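Local structure of capsid protein (3N7X) at residues 145-159 and 193-205. The protein forms the icosahedral capsid of a shrimp densovirus, sixty copies of a beta-barrel subunit assembling into the shell, and binds calcium. Sequence-based numbering, arbitrary orientation.
Sequences DTPYLEIFKDTTGLH and PIQQFGFMEQMRT
Q202 OE1, lying over the centre of the Y148 ring, is gripped by both terminal nitrogens of R204, with NH1 and NH2 each 2.8 Å from it and both bonds in the guanidinium plane. The Q202 amide stacks on Y148 with the planes 10° apart, CD coming 3.4 Å from CE1; a flat ring suits a flat amide. Y148 CG sits between its backbone N and carbonyl carbon (chi1 61°), which puts the ring there. Q202 NE2 is satisfied by S122 of a neighbouring subunit. Beyond, water 1 accepts from T205 N and donates to the carbonyls of D145 and P147.

Strands 149-153 and 199-203 run antiparallel, consistent with E and F of the CHEF sheet of a viral jelly-roll barrel; 199-203 is outermost within this chain, and 149-153 also pairs with 264-268. L149, I151 and K153 form hydrogen-bonded pairs with M203, E201 and F199, straightest at L149 N to M203 O (2.9 Å, 172°) and longer at K153 with F199.

On the face bearing K153, its extended chain crosses the F199 ring, CD 3.9 Å from the centroid; lysine suits the place because its methylenes pack on the ring while the ammonium group lies over its face in a cation-pi contact. On the other face F152 fills the angle between strand and helix 192-196: P193 CB covers its face, I194 CG2 meets its edge, and M200 SD makes an oblique Met-aromatic contact. Past the strand, the D154 carboxylate holds the turn, OD1 accepting from L158 N (2.7 Å) and OD2 from H159 N, while L158 CD1 lies over the F197 ring.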
loop_
_atom_site.group_PDB
_atom_site.type_symbol
_atom_site.label_atom_id
_atom_site.label_comp_id
_atom_site.label_asym_id
_atom_site.label_seq_id
_atom_site.Cartn_x
_atom_site.Cartn_y
_atom_site.Cartn_z
ATOM N N ASP A 145 54.693 77.449 12.030
ATOM C CA ASP A 145 55.054 76.604 10.902
ATOM C C ASP A 145 54.360 77.017 9.613
ATOM O O ASP A 145 54.269 76.232 8.672
ATOM C CB ASP A 145 54.735 75.135 11.217
ATOM C CG ASP A 145 55.490 74.616 12.446
ATOM O OD1 ASP A 145 56.674 74.991 12.633
ATOM O OD2 ASP A 145 54.905 73.819 13.220
ATOM N N THR A 146 53.884 78.254 9.559
ATOM C CA THR A 146 53.208 78.731 8.362
ATOM C C THR A 146 54.100 78.918 7.120
ATOM O O THR A 146 53.633 78.752 5.996
ATOM C CB THR A 146 52.466 80.043 8.647
ATOM O OG1 THR A 146 53.359 80.975 9.270
ATOM C CG2 THR A 146 51.289 79.788 9.563
ATOM N N PRO A 147 55.387 79.265 7.298
ATOM C CA PRO A 147 56.232 79.441 6.106
ATOM C C PRO A 147 56.382 78.138 5.322
ATOM O O PRO A 147 56.401 77.057 5.906
ATOM C CB PRO A 147 57.565 79.905 6.688
ATOM C CG PRO A 147 57.170 80.562 7.983
ATOM C CD PRO A 147 56.131 79.613 8.519
ATOM N N TYR A 148 56.494 78.237 4.002
ATOM C CA TYR A 148 56.636 77.040 3.188
ATOM C C TYR A 148 57.477 77.248 1.941
ATOM O O TYR A 148 57.694 78.377 1.496
ATOM C CB TYR A 148 55.254 76.496 2.799
ATOM C CG TYR A 148 54.405 77.440 1.978
ATOM C CD1 TYR A 148 54.492 77.466 0.585
ATOM C CD2 TYR A 148 53.513 78.314 2.598
ATOM C CE1 TYR A 148 53.703 78.340 -0.172
ATOM C CE2 TYR A 148 52.725 79.189 1.856
ATOM C CZ TYR A 148 52.822 79.198 0.476
ATOM O OH TYR A 148 52.040 80.073 -0.240
ATOM N N LEU A 149 57.947 76.134 1.389
ATOM C CA LEU A 149 58.778 76.130 0.195
ATOM C C LEU A 149 57.912 75.867 -1.035
ATOM O O LEU A 149 56.940 75.113 -0.961
ATOM C CB LEU A 149 59.830 75.026 0.322
ATOM C CG LEU A 149 60.863 74.838 -0.791
ATOM C CD1 LEU A 149 61.846 76.000 -0.787
ATOM C CD2 LEU A 149 61.606 73.525 -0.577
ATOM N N GLU A 150 58.257 76.493 -2.158
ATOM C CA GLU A 150 57.517 76.291 -3.403
ATOM C C GLU A 150 58.368 75.428 -4.334
ATOM O O GLU A 150 59.570 75.656 -4.474
ATOM C CB GLU A 150 57.207 77.631 -4.081
ATOM C CG GLU A 150 56.445 78.612 -3.201
ATOM C CD GLU A 150 56.066 79.905 -3.922
ATOM O OE1 GLU A 150 56.847 80.372 -4.782
ATOM O OE2 GLU A 150 54.992 80.465 -3.608
ATOM N N ILE A 151 57.744 74.430 -4.954
ATOM C CA ILE A 151 58.439 73.526 -5.866
ATOM C C ILE A 151 57.751 73.555 -7.227
ATOM O O ILE A 151 56.537 73.353 -7.323
ATOM C CB ILE A 151 58.440 72.091 -5.299
ATOM C CG1 ILE A 151 59.117 72.095 -3.927
ATOM C CG2 ILE A 151 59.158 71.143 -6.250
ATOM C CD1 ILE A 151 59.011 70.792 -3.183
ATOM N N PHE A 152 58.535 73.800 -8.274
ATOM C CA PHE A 152 58.013 73.902 -9.635
ATOM C C PHE A 152 58.634 72.920 -10.630
ATOM O O PHE A 152 59.734 72.406 -10.422
ATOM C CB PHE A 152 58.266 75.312 -10.179
ATOM C CG PHE A 152 57.719 76.419 -9.320
ATOM C CD1 PHE A 152 56.388 76.814 -9.428
ATOM C CD2 PHE A 152 58.545 77.091 -8.423
ATOM C CE1 PHE A 152 55.885 77.867 -8.655
ATOM C CE2 PHE A 152 58.055 78.143 -7.647
ATOM C CZ PHE A 152 56.724 78.533 -7.764
ATOM N N LYS A 153 57.906 72.687 -11.720
ATOM C CA LYS A 153 58.336 71.838 -12.830
ATOM C C LYS A 153 57.776 72.533 -14.068
ATOM O O LYS A 153 56.631 72.998 -14.061
ATOM C CB LYS A 153 57.748 70.427 -12.743
ATOM C CG LYS A 153 58.315 69.536 -11.645
ATOM C CD LYS A 153 57.623 68.172 -11.678
ATOM C CE LYS A 153 58.071 67.257 -10.546
ATOM N NZ LYS A 153 57.465 65.896 -10.651
ATOM N N ASP A 154 58.581 72.620 -15.120
ATOM C CA ASP A 154 58.150 73.270 -16.350
ATOM C C ASP A 154 57.421 72.263 -17.231
ATOM O O ASP A 154 57.984 71.734 -18.186
ATOM C CB ASP A 154 59.369 73.852 -17.076
ATOM C CG ASP A 154 59.025 74.433 -18.439
ATOM O OD1 ASP A 154 57.854 74.824 -18.654
ATOM O OD2 ASP A 154 59.938 74.510 -19.293
ATOM N N THR A 155 56.160 72.004 -16.907
ATOM C CA THR A 155 55.375 71.041 -17.663
ATOM C C THR A 155 54.732 71.593 -18.924
ATOM O O THR A 155 54.402 70.828 -19.831
ATOM C CB THR A 155 54.257 70.430 -16.795
ATOM O OG1 THR A 155 53.428 71.474 -16.274
ATOM C CG2 THR A 155 54.848 69.638 -15.647
ATOM N N THR A 156 54.547 72.907 -18.991
ATOM C CA THR A 156 53.914 73.504 -20.160
ATOM C C THR A 156 54.882 73.884 -21.275
ATOM O O THR A 156 54.475 74.460 -22.283
ATOM C CB THR A 156 53.079 74.739 -19.776
ATOM O OG1 THR A 156 53.913 75.706 -19.133
ATOM C CG2 THR A 156 51.955 74.339 -18.836
ATOM N N GLY A 157 56.162 73.569 -21.091
ATOM C CA GLY A 157 57.153 73.853 -22.116
ATOM C C GLY A 157 57.626 75.284 -22.266
ATOM O O GLY A 157 57.751 75.789 -23.384
ATOM N N LEU A 158 57.910 75.939 -21.147
ATOM C CA LEU A 158 58.374 77.316 -21.173
ATOM C C LEU A 158 59.819 77.450 -21.649
ATOM O O LEU A 158 60.116 78.258 -22.528
ATOM C CB LEU A 158 58.270 77.931 -19.776
ATOM C CG LEU A 158 56.892 78.018 -19.112
ATOM C CD1 LEU A 158 57.047 78.411 -17.644
ATOM C CD2 LEU A 158 56.035 79.029 -19.850
ATOM N N HIS A 159 60.709 76.645 -21.072
ATOM C CA HIS A 159 62.132 76.734 -21.377
ATOM C C HIS A 159 62.812 75.493 -21.941
ATOM O O HIS A 159 62.383 74.365 -21.702
ATOM C CB HIS A 159 62.882 77.132 -20.110
ATOM C CG HIS A 159 62.221 78.227 -19.332
ATOM N ND1 HIS A 159 62.184 79.535 -19.766
ATOM C CD2 HIS A 159 61.573 78.206 -18.142
ATOM C CE1 HIS A 159 61.545 80.274 -18.877
ATOM N NE2 HIS A 159 61.163 79.490 -17.882
ATOM N N PRO A 193 56.871 83.242 -11.442
ATOM C CA PRO A 193 56.920 81.780 -11.341
ATOM C C PRO A 193 55.565 81.102 -11.119
ATOM O O PRO A 193 55.259 80.106 -11.778
ATOM C CB PRO A 193 57.885 81.551 -10.183
ATOM C CG PRO A 193 58.817 82.719 -10.299
ATOM C CD PRO A 193 57.855 83.861 -10.537
ATOM N N ILE A 194 54.751 81.632 -10.207
ATOM C CA ILE A 194 53.447 81.022 -9.943
ATOM C C ILE A 194 52.440 81.291 -11.056
ATOM O O ILE A 194 51.419 80.614 -11.154
ATOM C CB ILE A 194 52.838 81.487 -8.596
ATOM C CG1 ILE A 194 52.453 82.964 -8.663
ATOM C CG2 ILE A 194 53.821 81.216 -7.466
ATOM C CD1 ILE A 194 51.810 83.481 -7.390
ATOM N N GLN A 195 52.720 82.278 -11.896
ATOM C CA GLN A 195 51.827 82.568 -13.003
ATOM C C GLN A 195 52.203 81.712 -14.208
ATOM O O GLN A 195 51.356 81.398 -15.039
ATOM C CB GLN A 195 51.912 84.051 -13.404
ATOM C CG GLN A 195 51.300 84.351 -14.786
ATOM C CD GLN A 195 51.364 85.826 -15.190
ATOM O OE1 GLN A 195 50.668 86.671 -14.624
ATOM N NE2 GLN A 195 52.199 86.134 -16.179
ATOM N N GLN A 196 53.470 81.309 -14.275
ATOM C CA GLN A 196 53.978 80.568 -15.427
ATOM C C GLN A 196 54.194 79.054 -15.373
ATOM O O GLN A 196 53.786 78.340 -16.291
ATOM C CB GLN A 196 55.277 81.233 -15.888
ATOM C CG GLN A 196 55.105 82.698 -16.260
ATOM C CD GLN A 196 54.267 82.884 -17.514
ATOM O OE1 GLN A 196 53.319 83.673 -17.535
ATOM N NE2 GLN A 196 54.620 82.160 -18.570
ATOM N N PHE A 197 54.847 78.556 -14.331
ATOM C CA PHE A 197 55.111 77.123 -14.241
ATOM C C PHE A 197 53.856 76.257 -14.122
ATOM O O PHE A 197 53.001 76.484 -13.263
ATOM C CB PHE A 197 56.080 76.863 -13.091
ATOM C CG PHE A 197 57.492 77.268 -13.405
ATOM C CD1 PHE A 197 58.411 76.332 -13.873
ATOM C CD2 PHE A 197 57.887 78.598 -13.301
ATOM C CE1 PHE A 197 59.706 76.714 -14.237
ATOM C CE2 PHE A 197 59.179 78.993 -13.662
ATOM C CZ PHE A 197 60.089 78.050 -14.132
ATOM N N GLY A 198 53.758 75.262 -15.000
ATOM C CA GLY A 198 52.603 74.380 -15.020
ATOM C C GLY A 198 52.382 73.531 -13.783
ATOM O O GLY A 198 51.243 73.311 -13.373
ATOM N N PHE A 199 53.468 73.042 -13.197
ATOM C CA PHE A 199 53.385 72.216 -12.003
ATOM C C PHE A 199 53.864 72.982 -10.783
ATOM O O PHE A 199 54.886 73.665 -10.823
ATOM C CB PHE A 199 54.249 70.971 -12.161
ATOM C CG PHE A 199 54.377 70.159 -10.903
ATOM C CD1 PHE A 199 53.528 69.084 -10.661
ATOM C CD2 PHE A 199 55.351 70.468 -9.958
ATOM C CE1 PHE A 199 53.651 68.319 -9.489
ATOM C CE2 PHE A 199 55.482 69.715 -8.787
ATOM C CZ PHE A 199 54.631 68.639 -8.552
ATOM N N MET A 200 53.138 72.847 -9.686
ATOM C CA MET A 200 53.523 73.528 -8.470
ATOM C C MET A 200 52.977 72.826 -7.242
ATOM O O MET A 200 51.835 72.372 -7.232
ATOM C CB MET A 200 53.016 74.972 -8.477
ATOM C CG MET A 200 53.219 75.667 -7.140
ATOM S SD MET A 200 52.406 77.271 -6.977
ATOM C CE MET A 200 53.214 77.914 -5.505
ATOM N N GLU A 201 53.804 72.729 -6.210
ATOM C CA GLU A 201 53.369 72.130 -4.962
ATOM C C GLU A 201 54.143 72.780 -3.834
ATOM O O GLU A 201 55.190 73.395 -4.060
ATOM C CB GLU A 201 53.567 70.610 -4.961
ATOM C CG GLU A 201 54.975 70.100 -4.761
ATOM C CD GLU A 201 55.013 68.571 -4.704
ATOM O OE1 GLU A 201 54.305 67.990 -3.848
ATOM O OE2 GLU A 201 55.741 67.948 -5.511
ATOM N N GLN A 202 53.614 72.666 -2.623
ATOM C CA GLN A 202 54.247 73.267 -1.463
ATOM C C GLN A 202 54.836 72.217 -0.544
ATOM O O GLN A 202 54.385 71.073 -0.523
ATOM C CB GLN A 202 53.223 74.082 -0.672
ATOM C CG GLN A 202 52.485 75.123 -1.479
ATOM C CD GLN A 202 51.427 75.838 -0.660
ATOM O OE1 GLN A 202 51.287 75.594 0.543
ATOM N NE2 GLN A 202 50.676 76.733 -1.305
ATOM N N MET A 203 55.853 72.610 0.212
ATOM C CA MET A 203 56.458 71.712 1.175
ATOM C C MET A 203 56.554 72.452 2.494
ATOM O O MET A 203 57.044 73.581 2.544
ATOM C CB MET A 203 57.853 71.277 0.751
ATOM C CG MET A 203 58.505 70.365 1.783
ATOM S SD MET A 203 60.191 69.883 1.370
ATOM C CE MET A 203 60.596 68.738 2.737
ATOM N N ARG A 204 56.069 71.827 3.558
ATOM C CA ARG A 204 56.129 72.434 4.875
ATOM C C ARG A 204 56.516 71.400 5.915
ATOM O O ARG A 204 56.720 70.229 5.595
ATOM C CB ARG A 204 54.791 73.084 5.234
ATOM C CG ARG A 204 53.587 72.381 4.663
ATOM C CD ARG A 204 52.284 72.939 5.235
ATOM N NE ARG A 204 51.978 74.316 4.834
ATOM C CZ ARG A 204 51.773 74.709 3.581
ATOM N NH1 ARG A 204 51.857 73.826 2.595
ATOM N NH2 ARG A 204 51.445 75.973 3.316
ATOM N N THR A 205 56.644 71.843 7.158
ATOM C CA THR A 205 57.014 70.949 8.241
ATOM C C THR A 205 56.165 69.681 8.202
ATOM O O THR A 205 54.947 69.741 7.993
ATOM C CB THR A 205 56.830 71.641 9.600
ATOM O OG1 THR A 205 55.500 72.176 9.689
ATOM C CG2 THR A 205 57.832 72.775 9.758
HETATM O O HOH W 1 56.271 74.598 7.513
HETATM O O HOH W 2 51.926 74.759 7.956
HETATM O O HOH W 3 51.072 76.602 5.865
HETATM O O HOH W 4 55.501 75.014 -17.247
HETATM O O HOH W 5 50.917 70.803 -15.368
HETATM O O HOH W 6 52.308 77.889 -18.598
#